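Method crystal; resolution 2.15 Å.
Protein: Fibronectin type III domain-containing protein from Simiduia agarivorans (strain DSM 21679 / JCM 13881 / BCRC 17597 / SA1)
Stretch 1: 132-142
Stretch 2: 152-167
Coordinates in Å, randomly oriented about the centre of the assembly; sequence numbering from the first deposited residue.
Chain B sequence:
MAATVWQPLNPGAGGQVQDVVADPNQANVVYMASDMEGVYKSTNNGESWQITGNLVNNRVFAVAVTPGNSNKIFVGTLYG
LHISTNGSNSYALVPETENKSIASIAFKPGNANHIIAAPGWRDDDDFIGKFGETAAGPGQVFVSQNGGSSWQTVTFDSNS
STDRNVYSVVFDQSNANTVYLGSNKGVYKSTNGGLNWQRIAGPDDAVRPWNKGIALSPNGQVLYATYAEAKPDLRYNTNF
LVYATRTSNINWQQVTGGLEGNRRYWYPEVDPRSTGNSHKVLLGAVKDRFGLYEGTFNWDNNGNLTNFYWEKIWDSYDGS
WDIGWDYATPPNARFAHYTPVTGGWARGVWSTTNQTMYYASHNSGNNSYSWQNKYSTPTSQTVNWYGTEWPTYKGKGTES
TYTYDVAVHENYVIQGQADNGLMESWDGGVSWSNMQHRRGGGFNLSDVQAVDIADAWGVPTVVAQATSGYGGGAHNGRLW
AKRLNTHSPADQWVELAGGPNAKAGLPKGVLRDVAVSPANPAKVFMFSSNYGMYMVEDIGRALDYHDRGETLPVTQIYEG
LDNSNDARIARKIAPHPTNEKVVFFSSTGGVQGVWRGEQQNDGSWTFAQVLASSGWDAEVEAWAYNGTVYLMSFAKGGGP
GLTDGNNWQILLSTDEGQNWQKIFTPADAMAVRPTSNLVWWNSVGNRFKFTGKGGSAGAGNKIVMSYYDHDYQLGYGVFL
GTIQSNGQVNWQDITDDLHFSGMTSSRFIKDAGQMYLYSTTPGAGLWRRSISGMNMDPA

Stretch 1, residues 132-142: GETAAGPGQVF
Stretch 2 (152-167) QTVTFDSNSSTDRNVY

An antiparallel strand pair that frays into loops must find other ways to satisfy its backbone, and residues 132-142 and 152-167 of this fibronectin type III domain-containing protein show how an arginine can help. Strand residues of the first stretch, through Phe142, run against 152-155 at 148° between N-to-C directions, with axes approaching to 4.6 Å. Phe142 pairs with Thr153, Val141 with Val154 and Gln140 with Thr155 (CA-CA 4.8, 5.2 and 4.3 Å), all with extended backbones (phi/psi -151/133 at Val141, -99/125 at Val154). Val141 and Val154 exchange two hydrogen bonds, Val141 N to Val154 O and Val154 N to Val141 O, each 2.8 Å. At Phe156 (-121/-1) the chain turns a corner, yet Phe156 N still donates to Gly139 O at 2.9 Å. Beyond the turn, Ala136 and Asp163 form a single bridge (CA-CA 4.2 Å), flanked by Gly137 N to Thr162 O (2.7 Å) and Arg164 N to Ala135 O (3.2 Å).

Side chains follow this register. On the face carrying Gln140, Thr153 and Thr155, Gln140 (chi1 m, chi2 t) donates from NE2 to Thr155 OG1 at 2.8 Å; Thr155 is m. Phe156, chi1 p and chi2 89°, lays its ring against Gly139, whose CA sits 3.9 Å from the ring centroid, over the face. An ideal CB on Gly139 would lie 2.7 Å from Phe156 CE1, so the missing side chain permits this approach. Val141 CG2 also meets Phe156 CE2 at 3.6 Å.

Arg164 (p, t, t, chi4 80°) points toward the first stretch. Its NE and NH2 both donate to Thr134 O, at 3.1 and 3.0 Å, while NH2 forms a salt bridge with Glu133 OE2 at 2.8 Å, pairing opposite charges. Water 1 joins Arg164 NH1 (2.9 Å) to Glu133 OE2 (2.8 Å), reinforcing that link.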

# COMPACT_ATOMS: atom_id res chain seq x y z
N GLY B 132 -30.56 -54.05 15.01
CA GLY B 132 -30.94 -55.36 14.52
C GLY B 132 -32.17 -55.40 13.64
O GLY B 132 -32.51 -56.47 13.12
N GLU B 133 -32.86 -54.27 13.45
CA GLU B 133 -34.02 -54.26 12.58
C GLU B 133 -33.60 -54.36 11.12
O GLU B 133 -32.44 -54.14 10.76
CB GLU B 133 -34.85 -52.99 12.79
CG GLU B 133 -35.79 -53.04 13.98
CD GLU B 133 -36.78 -51.88 13.99
OE1 GLU B 133 -36.43 -50.80 14.53
OE2 GLU B 133 -37.90 -52.04 13.46
N THR B 134 -34.55 -54.72 10.26
CA THR B 134 -34.34 -54.77 8.83
C THR B 134 -35.40 -53.93 8.13
O THR B 134 -36.54 -53.84 8.59
CB THR B 134 -34.37 -56.21 8.28
OG1 THR B 134 -35.71 -56.73 8.34
CG2 THR B 134 -33.44 -57.11 9.07
N ALA B 135 -35.02 -53.33 7.00
CA ALA B 135 -35.98 -52.58 6.21
C ALA B 135 -37.08 -53.49 5.69
O ALA B 135 -38.27 -53.14 5.73
CB ALA B 135 -35.27 -51.87 5.05
N ALA B 136 -36.71 -54.67 5.20
CA ALA B 136 -37.70 -55.63 4.73
C ALA B 136 -38.47 -56.22 5.91
O ALA B 136 -37.91 -56.49 6.97
CB ALA B 136 -37.02 -56.75 3.94
N GLY B 137 -39.77 -56.40 5.71
CA GLY B 137 -40.62 -56.96 6.74
C GLY B 137 -42.09 -56.74 6.46
O GLY B 137 -42.48 -56.14 5.45
N PRO B 138 -42.94 -57.22 7.36
CA PRO B 138 -44.38 -57.02 7.19
C PRO B 138 -44.78 -55.58 7.48
O PRO B 138 -44.31 -54.97 8.44
CB PRO B 138 -45.00 -57.98 8.22
CG PRO B 138 -43.87 -58.87 8.68
CD PRO B 138 -42.63 -58.05 8.53
N GLY B 139 -45.66 -55.05 6.63
CA GLY B 139 -46.22 -53.74 6.86
C GLY B 139 -47.10 -53.77 8.09
O GLY B 139 -48.08 -54.54 8.14
N GLN B 140 -46.78 -52.96 9.10
CA GLN B 140 -47.51 -52.99 10.36
C GLN B 140 -47.66 -51.58 10.90
O GLN B 140 -46.98 -50.65 10.47
CB GLN B 140 -46.81 -53.89 11.38
CG GLN B 140 -47.04 -55.37 11.15
CD GLN B 140 -46.46 -56.23 12.24
OE1 GLN B 140 -45.37 -55.95 12.75
NE2 GLN B 140 -47.19 -57.27 12.63
N VAL B 141 -48.58 -51.44 11.85
CA VAL B 141 -48.96 -50.16 12.41
C VAL B 141 -49.42 -50.38 13.85
O VAL B 141 -50.21 -51.29 14.12
CB VAL B 141 -50.07 -49.48 11.57
CG1 VAL B 141 -50.91 -48.56 12.43
CG2 VAL B 141 -49.46 -48.71 10.41
N PHE B 142 -48.93 -49.56 14.77
CA PHE B 142 -49.36 -49.61 16.16
C PHE B 142 -50.51 -48.63 16.38
O PHE B 142 -50.40 -47.45 16.03
CB PHE B 142 -48.20 -49.30 17.10
CG PHE B 142 -47.06 -50.27 17.01
CD1 PHE B 142 -47.06 -51.43 17.77
CD2 PHE B 142 -46.00 -50.03 16.15
CE1 PHE B 142 -46.01 -52.32 17.68
CE2 PHE B 142 -44.95 -50.92 16.06
CZ PHE B 142 -44.96 -52.07 16.82
N GLN B 152 -51.73 -52.14 20.12
CA GLN B 152 -51.86 -53.41 19.42
C GLN B 152 -51.25 -53.29 18.03
O GLN B 152 -51.26 -52.21 17.43
CB GLN B 152 -53.32 -53.86 19.32
CG GLN B 152 -54.06 -53.86 20.65
CD GLN B 152 -54.51 -52.47 21.07
OE1 GLN B 152 -55.08 -51.72 20.28
NE2 GLN B 152 -54.22 -52.11 22.32
N THR B 153 -50.71 -54.39 17.53
CA THR B 153 -50.00 -54.42 16.27
C THR B 153 -50.97 -54.84 15.17
O THR B 153 -51.42 -55.99 15.13
CB THR B 153 -48.80 -55.36 16.34
OG1 THR B 153 -48.05 -55.08 17.52
CG2 THR B 153 -47.91 -55.17 15.13
N VAL B 154 -51.29 -53.91 14.27
CA VAL B 154 -52.14 -54.17 13.12
C VAL B 154 -51.25 -54.38 11.91
O VAL B 154 -50.41 -53.52 11.59
CB VAL B 154 -53.14 -53.03 12.88
CG1 VAL B 154 -53.90 -53.26 11.59
CG2 VAL B 154 -54.10 -52.91 14.05
N THR B 155 -51.41 -55.52 11.24
CA THR B 155 -50.67 -55.84 10.03
C THR B 155 -51.52 -55.47 8.82
O THR B 155 -52.72 -55.77 8.79
CB THR B 155 -50.31 -57.32 9.99
OG1 THR B 155 -49.47 -57.65 11.11
CG2 THR B 155 -49.59 -57.67 8.69
N PHE B 156 -50.91 -54.80 7.84
CA PHE B 156 -51.59 -54.52 6.59
C PHE B 156 -50.88 -55.10 5.37
O PHE B 156 -51.38 -54.94 4.25
CB PHE B 156 -51.79 -53.01 6.40
CG PHE B 156 -50.52 -52.20 6.42
CD1 PHE B 156 -49.81 -51.97 5.25
CD2 PHE B 156 -50.06 -51.63 7.60
CE1 PHE B 156 -48.65 -51.21 5.27
CE2 PHE B 156 -48.90 -50.88 7.62
CZ PHE B 156 -48.20 -50.67 6.45
N ASP B 157 -49.74 -55.77 5.55
CA ASP B 157 -49.10 -56.50 4.47
C ASP B 157 -48.28 -57.63 5.07
O ASP B 157 -47.51 -57.41 6.01
CB ASP B 157 -48.21 -55.59 3.62
CG ASP B 157 -47.50 -56.34 2.50
OD1 ASP B 157 -46.39 -56.86 2.74
OD2 ASP B 157 -48.06 -56.42 1.39
N SER B 158 -48.46 -58.84 4.54
CA SER B 158 -47.88 -60.04 5.13
C SER B 158 -46.48 -60.35 4.62
O SER B 158 -45.78 -61.16 5.23
CB SER B 158 -48.77 -61.25 4.85
OG SER B 158 -50.14 -60.89 4.88
N ASN B 159 -46.05 -59.72 3.53
CA ASN B 159 -44.78 -60.07 2.92
C ASN B 159 -43.62 -59.51 3.73
O ASN B 159 -43.55 -58.31 4.00
CB ASN B 159 -44.73 -59.54 1.49
CG ASN B 159 -43.69 -60.25 0.66
OD1 ASN B 159 -42.84 -60.96 1.19
ND2 ASN B 159 -43.74 -60.05 -0.65
N SER B 160 -42.70 -60.39 4.12
CA SER B 160 -41.46 -60.00 4.78
C SER B 160 -40.31 -59.80 3.80
O SER B 160 -39.21 -59.41 4.22
CB SER B 160 -41.07 -61.03 5.84
OG SER B 160 -40.95 -62.32 5.29
N SER B 161 -40.52 -60.07 2.51
CA SER B 161 -39.51 -59.81 1.50
C SER B 161 -39.39 -58.33 1.16
O SER B 161 -38.45 -57.94 0.45
CB SER B 161 -39.83 -60.60 0.23
OG SER B 161 -40.98 -60.08 -0.44
N THR B 162 -40.31 -57.50 1.64
CA THR B 162 -40.56 -56.17 1.10
C THR B 162 -40.35 -55.08 2.14
O THR B 162 -40.53 -55.29 3.34
CB THR B 162 -41.98 -56.07 0.56
OG1 THR B 162 -42.89 -56.45 1.59
CG2 THR B 162 -42.16 -56.96 -0.67
N ASP B 163 -40.02 -53.88 1.65
CA ASP B 163 -39.72 -52.75 2.51
C ASP B 163 -41.00 -52.20 3.13
O ASP B 163 -41.98 -51.91 2.42
CB ASP B 163 -38.99 -51.66 1.72
CG ASP B 163 -38.54 -50.50 2.58
OD1 ASP B 163 -39.41 -49.79 3.13
OD2 ASP B 163 -37.32 -50.30 2.71
N ARG B 164 -40.99 -52.03 4.45
CA ARG B 164 -42.18 -51.72 5.24
C ARG B 164 -42.21 -50.28 5.74
O ARG B 164 -43.08 -49.93 6.54
CB ARG B 164 -42.27 -52.68 6.43
CG ARG B 164 -41.24 -52.37 7.50
CD ARG B 164 -40.84 -53.60 8.29
NE ARG B 164 -39.57 -53.37 8.98
CZ ARG B 164 -39.45 -52.70 10.13
NH1 ARG B 164 -40.53 -52.19 10.72
NH2 ARG B 164 -38.26 -52.53 10.68
N ASN B 165 -41.29 -49.43 5.28
CA ASN B 165 -41.20 -48.06 5.76
C ASN B 165 -42.49 -47.30 5.48
O ASN B 165 -42.94 -47.22 4.34
CB ASN B 165 -40.01 -47.36 5.08
CG ASN B 165 -39.63 -46.06 5.76
OD1 ASN B 165 -40.20 -45.69 6.78
ND2 ASN B 165 -38.64 -45.38 5.20
N VAL B 166 -43.10 -46.77 6.54
CA VAL B 166 -44.29 -45.93 6.43
C VAL B 166 -43.86 -44.48 6.54
O VAL B 166 -43.10 -44.11 7.45
CB VAL B 166 -45.33 -46.28 7.51
CG1 VAL B 166 -46.51 -45.33 7.42
CG2 VAL B 166 -45.79 -47.72 7.35
N TYR B 167 -44.34 -43.64 5.62
CA TYR B 167 -43.94 -42.25 5.56
C TYR B 167 -44.96 -41.29 6.17
O TYR B 167 -44.56 -40.34 6.85
CB TYR B 167 -43.66 -41.85 4.11
CG TYR B 167 -42.46 -42.57 3.52
CD1 TYR B 167 -41.17 -42.25 3.92
CD2 TYR B 167 -42.63 -43.57 2.57
CE1 TYR B 167 -40.08 -42.91 3.39
CE2 TYR B 167 -41.54 -44.24 2.04
CZ TYR B 167 -40.27 -43.91 2.45
OH TYR B 167 -39.18 -44.56 1.92
O HOH W 1 -39.92 -50.25 12.81
O HOH W 2 -43.65 -52.67 10.10
O HOH W 3 -44.88 -50.93 8.80